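Long-range contacts in hypothetical protein Atu0636 (Agrobacterium tumefaciens, PDB 2OZV), which is of unconfirmed function but is predicted to act as an O-methyltransferase, transferring methyl groups to oxygen atoms: residues Val32-Ala37 / Phe116-Met121; Arg68-Ala73 / Val94-Val99. One frame throughout, in Å; residues are numbered along the deposited sequence. Where two conformers were deposited one is given.

Overall arrangement
Both contacts attach a segment to the same mixed sheet; their centres lie about 21 Å apart. Contact 1, its centre about 9 Å from that of the chain, joins loop 32-37 to strand 116-121; four of its seven touching residues are buried, and one His-Asp hydrogen bond carries it, backed by an Arg-Asp salt bridge within the loop and by V32 packing. Contact 2, centred about 17 Å from the chain centre, has three of eight touching residues buried and three exposed; it joins helix 70-80 to strand 92-96, an edge strand within this chain, by apolar and CH...O contacts and one long salt bridge, with no hydrogen bond across.

Contact 1 of 2, residues Val32-Ala37 / Phe116-Met121; sequences VADDRA and FHHVIM
D34 OD2 is gripped by donors from both segments. From strand 116-121, H118 NE2 donates to D34 OD2 at 2.8 Å, with an N-H...O angle of 163°; the oxygen lies in the ring plane and offers its anti lone pair, while the carboxylate and ring planes stand 63° apart. From its own loop, R36 NH2 reaches D34 OD2 on the syn side at 2.6 Å. R36 NE meets D34 OD1 at 2.9 Å, giving a side-on salt bridge with one main bond to each oxygen. OD1 also accepts from R36 N, closing an Asx turn, so that carboxylate rotation is restrained from several directions and the carboxylate in turn orients the H118 ring through NE2.

V32 supplies the apolar half. With CG1 anti to the backbone N (chi1 -177°), this methyl sits over the centre of one H118 face, 3.7 Å from the ring centroid, a CH-pi contact. V32 CG2 meets I120 CG2 at 3.8 Å. Beside the salt bridge, R36 NH2 approaches H117 CB at 3.7 Å, and a water donates to H117 O while being weakly bonded to R36 NH2. H117 ND1 is hydrogen-bonded to R39 N. This His-carboxylate pair, backed by arginine, fastens the loop before strand 38-42 to adjacent, parallel strand 116-121 in a Rossmann-like sheet, as expected of the predicted methyltransferase.

Contact 2 of 2, residues Arg68-Ala73 / Val94-Val99; sequences RSQEMA and VLEADV
R68 and D98 meet mainly through the aliphatic part of the aspartate: D98 CB lies over one face of the R68 guanidinium, 3.6 Å from NE. The carboxylate plane is only 14° from the guanidinium plane, yet D98 OD2 sits well out of the guanidinium plane, 3.9 Å from R68 NE. That long salt bridge therefore works by charge alone, with no N-H aimed at the oxygen. R68 CA approaches A97 O at 3.5 Å with an angle of 144° at the hydrogen, a CA-H...O contact.

E96 lies along the first turn of the helix. Its chain runs extended beyond CG (chi2 -175°), which lays the carboxylate beside Q70. E96 OE1 comes within 3.5 Å of Q70 N without a hydrogen bond; its charge probably interacts favourably with the positive end of the helix dipole. E96 CG packs against A73 CB at 4.0 Å. A73 CB also touches V94 CG1, 4.0 Å away.

Further bonds position the helix start and several of these residues. S69 is the N-cap: its OG accepts from M72 N at 3.2 Å. Q70 NE2 bonds to E74 and D98 OD1 to T100, whereas R77 NH2 donates to V94 O. Through these contacts helix 70-80 packs on strand 92-96 within a beta-alpha-beta unit, whose first strand, 61-67, pairs with the second through backbone bonds of L95 to L65 and E67.

Contact 1 of 2, residues Val32-Ala37 / Phe116-Met121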
ATOM      1  N   VAL B  32      20.179   0.567  -1.367  1.00 45.90           N
ATOM      2  CA  VAL B  32      21.178   1.213  -2.220  1.00 46.47           C
ATOM      3  C   VAL B  32      21.918   0.125  -2.997  1.00 48.10           C
ATOM      4  O   VAL B  32      22.857  -0.478  -2.495  1.00 47.18           O
ATOM      5  CB  VAL B  32      22.170   2.070  -1.394  1.00 46.58           C
ATOM      6  CG1 VAL B  32      23.163   2.799  -2.299  1.00 47.52           C
ATOM      7  CG2 VAL B  32      21.387   3.076  -0.521  1.00 45.77           C
ATOM      8  N   ALA B  33      21.450  -0.122  -4.217  1.00 48.64           N
ATOM      9  CA  ALA B  33      22.023  -1.155  -5.084  1.00 50.04           C
ATOM     10  C   ALA B  33      22.786  -0.468  -6.206  1.00 52.01           C
ATOM     11  O   ALA B  33      22.273  -0.317  -7.300  1.00 53.47           O
ATOM     12  CB  ALA B  33      20.904  -2.061  -5.660  1.00 49.75           C
ATOM     13  N   ASP B  34      24.021  -0.074  -5.941  1.00 52.38           N
ATOM     14  CA  ASP B  34      24.751   0.822  -6.818  1.00 53.71           C
ATOM     15  C   ASP B  34      26.216   0.470  -6.633  1.00 54.54           C
ATOM     16  O   ASP B  34      26.720   0.487  -5.502  1.00 55.11           O
ATOM     17  CB  ASP B  34      24.487   2.272  -6.370  1.00 53.77           C
ATOM     18  CG  ASP B  34      24.997   3.330  -7.364  1.00 55.81           C
ATOM     19  OD1 ASP B  34      25.932   3.068  -8.162  1.00 56.60           O
ATOM     20  OD2 ASP B  34      24.441   4.449  -7.339  1.00 54.78           O
ATOM     21  N   ASP B  35      26.898   0.144  -7.730  1.00 55.64           N
ATOM     22  CA  ASP B  35      28.310  -0.221  -7.613  0.50 56.37           C
ATOM     23  C   ASP B  35      29.281   0.874  -8.080  1.00 56.82           C
ATOM     24  O   ASP B  35      30.484   0.633  -8.194  1.00 57.60           O
ATOM     25  CB  ASP B  35      28.588  -1.579  -8.277  0.50 56.36           C
ATOM     26  CG  ASP B  35      27.843  -2.736  -7.596  0.50 56.84           C
ATOM     27  OD1 ASP B  35      27.675  -2.736  -6.345  0.50 55.72           O
ATOM     28  OD2 ASP B  35      27.429  -3.657  -8.325  0.50 56.17           O
ATOM     29  N   ARG B  36      28.767   2.081  -8.316  1.00 56.90           N
ATOM     30  CA  ARG B  36      29.625   3.229  -8.672  1.00 56.92           C
ATOM     31  C   ARG B  36      30.169   3.918  -7.447  1.00 56.20           C
ATOM     32  O   ARG B  36      29.673   3.720  -6.326  1.00 55.56           O
ATOM     33  CB  ARG B  36      28.854   4.316  -9.431  1.00 58.05           C
ATOM     34  CG  ARG B  36      28.018   3.901 -10.634  1.00 57.90           C
ATOM     35  CD  ARG B  36      27.068   5.068 -11.017  1.00 58.69           C
ATOM     36  NE  ARG B  36      26.012   5.296 -10.018  1.00 63.05           N
ATOM     37  CZ  ARG B  36      25.140   6.309 -10.039  1.00 63.60           C
ATOM     38  NH1 ARG B  36      25.184   7.230 -11.001  1.00 62.77           N
ATOM     39  NH2 ARG B  36      24.215   6.401  -9.089  1.00 62.91           N
ATOM     40  N   ALA B  37      31.174   4.765  -7.656  1.00 54.57           N
ATOM     41  CA  ALA B  37      31.461   5.788  -6.694  1.00 53.86           C
ATOM     42  C   ALA B  37      30.173   6.588  -6.709  1.00 53.80           C
ATOM     43  O   ALA B  37      29.634   6.925  -7.785  1.00 54.58           O
ATOM     44  CB  ALA B  37      32.656   6.643  -7.102  1.00 54.57           C
ATOM     45  N   PHE B 116      23.475  14.589  -4.521  1.00 42.64           N
ATOM     46  CA  PHE B 116      23.517  13.198  -4.063  1.00 43.82           C
ATOM     47  C   PHE B 116      22.888  12.234  -5.047  1.00 44.16           C
ATOM     48  O   PHE B 116      21.857  12.544  -5.655  1.00 44.77           O
ATOM     49  CB  PHE B 116      22.805  13.080  -2.706  1.00 43.17           C
ATOM     50  CG  PHE B 116      23.555  13.762  -1.568  1.00 43.12           C
ATOM     51  CD1 PHE B 116      24.682  13.147  -0.975  1.00 41.32           C
ATOM     52  CD2 PHE B 116      23.130  15.019  -1.098  1.00 44.40           C
ATOM     53  CE1 PHE B 116      25.377  13.763   0.076  1.00 41.31           C
ATOM     54  CE2 PHE B 116      23.816  15.655  -0.049  1.00 42.66           C
ATOM     55  CZ  PHE B 116      24.951  15.033   0.538  1.00 44.31           C
ATOM     56  N   HIS B 117      23.508  11.062  -5.200  1.00 43.99           N
ATOM     57  CA  HIS B 117      22.959   9.991  -6.040  1.00 44.22           C
ATOM     58  C   HIS B 117      21.850   9.218  -5.324  1.00 44.03           C
ATOM     59  O   HIS B 117      21.004   8.602  -5.972  1.00 44.56           O
ATOM     60  CB  HIS B 117      24.078   9.029  -6.426  1.00 44.41           C
ATOM     61  CG  HIS B 117      25.195   9.695  -7.193  1.00 44.41           C
ATOM     62  ND1 HIS B 117      26.401  10.032  -6.600  1.00 45.11           N
ATOM     63  CD2 HIS B 117      25.270  10.115  -8.479  1.00 46.50           C
ATOM     64  CE1 HIS B 117      27.182  10.606  -7.508  1.00 44.41           C
ATOM     65  NE2 HIS B 117      26.517  10.673  -8.653  1.00 43.68           N
ATOM     66  N   HIS B 118      21.920   9.212  -3.989  1.00 44.65           N
ATOM     67  CA  HIS B 118      20.947   8.513  -3.146  1.00 45.25           C
ATOM     68  C   HIS B 118      20.673   9.364  -1.947  1.00 44.90           C
ATOM     69  O   HIS B 118      21.595   9.946  -1.343  1.00 44.32           O
ATOM     70  CB  HIS B 118      21.518   7.169  -2.646  1.00 45.41           C
ATOM     71  CG  HIS B 118      21.777   6.199  -3.743  1.00 46.53           C
ATOM     72  ND1 HIS B 118      20.834   5.283  -4.161  1.00 46.52           N
ATOM     73  CD2 HIS B 118      22.883   5.979  -4.502  1.00 46.88           C
ATOM     74  CE1 HIS B 118      21.327   4.569  -5.160  1.00 48.97           C
ATOM     75  NE2 HIS B 118      22.568   4.973  -5.387  1.00 48.55           N
ATOM     76  N   VAL B 119      19.407   9.414  -1.548  1.00 44.82           N
ATOM     77  CA  VAL B 119      19.056   9.926  -0.233  1.00 44.43           C
ATOM     78  C   VAL B 119      18.251   8.846   0.481  1.00 45.38           C
ATOM     79  O   VAL B 119      17.301   8.316  -0.089  1.00 45.08           O
ATOM     80  CB  VAL B 119      18.223  11.226  -0.302  1.00 45.30           C
ATOM     81  CG1 VAL B 119      17.888  11.720   1.085  1.00 45.04           C
ATOM     82  CG2 VAL B 119      19.037  12.319  -1.079  1.00 43.70           C
ATOM     83  N   ILE B 120      18.691   8.512   1.681  1.00 43.75           N
ATOM     84  CA  ILE B 120      18.010   7.523   2.502  1.00 44.66           C
ATOM     85  C   ILE B 120      17.440   8.108   3.778  1.00 45.29           C
ATOM     86  O   ILE B 120      18.012   9.034   4.387  1.00 44.76           O
ATOM     87  CB  ILE B 120      18.921   6.280   2.776  1.00 45.20           C
ATOM     88  CG1 ILE B 120      20.000   6.559   3.833  1.00 44.39           C
ATOM     89  CG2 ILE B 120      19.585   5.791   1.451  1.00 43.53           C
ATOM     90  CD1 ILE B 120      20.936   5.332   4.091  1.00 44.94           C
HETATM   91  N   MSE B 121      16.313   7.553   4.244  1.00 44.17           N
HETATM   92  CA  MSE B 121      15.688   8.135   5.426  1.00 45.82           C
HETATM   93  C   MSE B 121      14.816   7.126   6.163  1.00 46.05           C
HETATM   94  O   MSE B 121      14.201   6.242   5.553  1.00 45.43           O
HETATM   95  CB  MSE B 121      14.830   9.369   5.041  1.00 45.08           C
HETATM   96  CG  MSE B 121      13.693   9.008   4.083  1.00 44.47           C
HETATM   97 SE   MSE B 121      12.639  10.649   3.642  1.00 56.46          SE
HETATM   98  CE  MSE B 121      13.936  11.700   2.713  1.00 50.99           C
TER
HETATM   99  O   HOH W   1      21.404   7.306  -8.386  1.00 30.44           O

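Contact 2 of 2, residues Arg68-Ala73 / Val94-Val99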
ATOM      1  N   ARG B  68      20.134  16.801  13.237  1.00 50.11           N
ATOM      2  CA  ARG B  68      19.694  18.155  13.602  1.00 52.36           C
ATOM      3  C   ARG B  68      20.491  18.711  14.790  1.00 51.97           C
ATOM      4  O   ARG B  68      20.961  19.868  14.770  1.00 52.74           O
ATOM      5  CB  ARG B  68      18.191  18.202  13.912  1.00 53.66           C
ATOM      6  CG  ARG B  68      17.502  19.595  13.711  1.00 58.09           C
ATOM      7  CD  ARG B  68      18.386  20.827  13.874  1.00 64.97           C
ATOM      8  NE  ARG B  68      17.563  22.020  14.106  1.00 71.46           N
ATOM      9  CZ  ARG B  68      18.023  23.236  14.409  1.00 72.95           C
ATOM     10  NH1 ARG B  68      17.162  24.232  14.597  1.00 73.32           N
ATOM     11  NH2 ARG B  68      19.329  23.464  14.523  1.00 75.01           N
ATOM     12  N   SER B  69      20.686  17.900  15.818  1.00 50.60           N
ATOM     13  CA  SER B  69      21.303  18.448  17.019  1.00 48.89           C
ATOM     14  C   SER B  69      22.793  18.171  17.132  1.00 47.88           C
ATOM     15  O   SER B  69      23.287  17.138  16.658  1.00 47.02           O
ATOM     16  CB  SER B  69      20.596  17.963  18.293  1.00 49.18           C
ATOM     17  OG  SER B  69      20.794  16.575  18.484  1.00 47.92           O
ATOM     18  N   GLN B  70      23.486  19.109  17.766  1.00 46.90           N
ATOM     19  CA  GLN B  70      24.880  18.927  18.133  1.00 46.96           C
ATOM     20  C   GLN B  70      25.109  17.631  18.925  1.00 46.08           C
ATOM     21  O   GLN B  70      26.060  16.898  18.645  1.00 46.30           O
ATOM     22  CB  GLN B  70      25.402  20.124  18.924  1.00 47.84           C
ATOM     23  CG  GLN B  70      26.887  20.023  19.180  1.00 51.25           C
ATOM     24  CD  GLN B  70      27.431  21.226  19.910  1.00 57.19           C
ATOM     25  OE1 GLN B  70      26.819  22.297  19.901  1.00 59.78           O
ATOM     26  NE2 GLN B  70      28.585  21.059  20.558  1.00 58.15           N
ATOM     27  N   GLU B  71      24.243  17.328  19.890  0.50 45.59           N
ATOM     28  CA  GLU B  71      24.409  16.109  20.701  0.50 45.19           C
ATOM     29  C   GLU B  71      24.364  14.871  19.829  0.50 45.34           C
ATOM     30  O   GLU B  71      25.217  13.986  19.965  0.50 45.14           O
ATOM     31  CB  GLU B  71      23.356  15.983  21.803  0.50 45.15           C
ATOM     32  CG  GLU B  71      23.504  16.991  22.891  0.50 44.66           C
ATOM     33  CD  GLU B  71      23.280  18.390  22.389  0.50 44.44           C
ATOM     34  OE1 GLU B  71      22.475  18.576  21.433  0.50 43.55           O
ATOM     35  OE2 GLU B  71      23.920  19.303  22.950  0.50 44.59           O
HETATM   36  N   MSE B  72      23.383  14.814  18.931  1.00 44.86           N
HETATM   37  CA  MSE B  72      23.276  13.654  18.060  1.00 45.85           C
HETATM   38  C   MSE B  72      24.467  13.532  17.126  1.00 45.07           C
HETATM   39  O   MSE B  72      24.928  12.432  16.879  1.00 45.05           O
HETATM   40  CB  MSE B  72      21.962  13.629  17.259  1.00 47.26           C
HETATM   41  CG  MSE B  72      20.855  13.074  18.103  1.00 54.41           C
HETATM   42 SE   MSE B  72      20.716  11.105  18.081  1.00 65.20          SE
HETATM   43  CE  MSE B  72      22.481  10.514  17.485  1.00 57.54           C
ATOM     44  N   ALA B  73      24.949  14.659  16.607  1.00 44.59           N
ATOM     45  CA  ALA B  73      26.099  14.647  15.691  1.00 45.04           C
ATOM     46  C   ALA B  73      27.321  14.101  16.449  1.00 45.19           C
ATOM     47  O   ALA B  73      28.041  13.236  15.941  1.00 45.18           O
ATOM     48  CB  ALA B  73      26.365  16.048  15.157  1.00 45.21           C
ATOM     49  N   VAL B  94      29.852  13.360   9.219  1.00 45.72           N
ATOM     50  CA  VAL B  94      28.653  13.696   9.978  1.00 46.30           C
ATOM     51  C   VAL B  94      28.526  15.212   9.983  1.00 46.59           C
ATOM     52  O   VAL B  94      29.470  15.907  10.396  1.00 46.09           O
ATOM     53  CB  VAL B  94      28.761  13.201  11.443  1.00 46.78           C
ATOM     54  CG1 VAL B  94      27.512  13.580  12.254  1.00 48.25           C
ATOM     55  CG2 VAL B  94      29.032  11.703  11.474  1.00 48.52           C
ATOM     56  N   LEU B  95      27.371  15.710   9.544  1.00 45.58           N
ATOM     57  CA  LEU B  95      27.094  17.145   9.536  1.00 46.45           C
ATOM     58  C   LEU B  95      25.879  17.465  10.369  1.00 46.45           C
ATOM     59  O   LEU B  95      24.911  16.720  10.376  1.00 46.52           O
ATOM     60  CB  LEU B  95      26.865  17.663   8.117  1.00 45.76           C
ATOM     61  CG  LEU B  95      28.046  17.541   7.138  1.00 47.58           C
ATOM     62  CD1 LEU B  95      27.601  17.953   5.734  1.00 48.24           C
ATOM     63  CD2 LEU B  95      29.250  18.357   7.606  1.00 49.52           C
ATOM     64  N   GLU B  96      25.957  18.586  11.072  1.00 48.43           N
ATOM     65  CA  GLU B  96      24.811  19.143  11.780  1.00 50.01           C
ATOM     66  C   GLU B  96      23.979  19.969  10.809  1.00 49.98           C
ATOM     67  O   GLU B  96      24.474  20.964  10.278  1.00 51.35           O
ATOM     68  CB  GLU B  96      25.323  20.095  12.843  1.00 50.68           C
ATOM     69  CG  GLU B  96      25.095  19.683  14.239  1.00 54.18           C
ATOM     70  CD  GLU B  96      25.543  20.760  15.191  1.00 55.91           C
ATOM     71  OE1 GLU B  96      24.702  21.604  15.593  1.00 58.74           O
ATOM     72  OE2 GLU B  96      26.744  20.759  15.519  1.00 55.56           O
ATOM     73  N   ALA B  97      22.729  19.591  10.588  1.00 49.26           N
ATOM     74  CA  ALA B  97      21.845  20.362   9.714  1.00 49.67           C
ATOM     75  C   ALA B  97      20.405  20.025   9.979  1.00 50.01           C
ATOM     76  O   ALA B  97      20.058  18.865  10.171  1.00 50.49           O
ATOM     77  CB  ALA B  97      22.167  20.101   8.237  1.00 48.82           C
ATOM     78  N   ASP B  98      19.563  21.046   9.964  1.00 49.84           N
ATOM     79  CA  ASP B  98      18.131  20.857  10.044  1.00 50.36           C
ATOM     80  C   ASP B  98      17.651  20.519   8.627  1.00 51.13           C
ATOM     81  O   ASP B  98      17.687  21.378   7.747  1.00 51.11           O
ATOM     82  CB  ASP B  98      17.494  22.155  10.527  1.00 50.04           C
ATOM     83  CG  ASP B  98      15.979  22.091  10.572  1.00 51.44           C
ATOM     84  OD1 ASP B  98      15.368  21.089  10.125  1.00 49.65           O
ATOM     85  OD2 ASP B  98      15.395  23.068  11.084  1.00 53.57           O
ATOM     86  N   VAL B  99      17.208  19.276   8.426  1.00 51.54           N
ATOM     87  CA  VAL B  99      16.853  18.781   7.080  1.00 52.75           C
ATOM     88  C   VAL B  99      15.503  19.282   6.566  1.00 53.41           C
ATOM     89  O   VAL B  99      15.074  18.928   5.450  1.00 53.99           O
ATOM     90  CB  VAL B  99      16.940  17.238   6.964  1.00 52.71           C
ATOM     91  CG1 VAL B  99      18.375  16.757   7.253  1.00 52.70           C
ATOM     92  CG2 VAL B  99      15.892  16.559   7.869  1.00 53.19           C
TER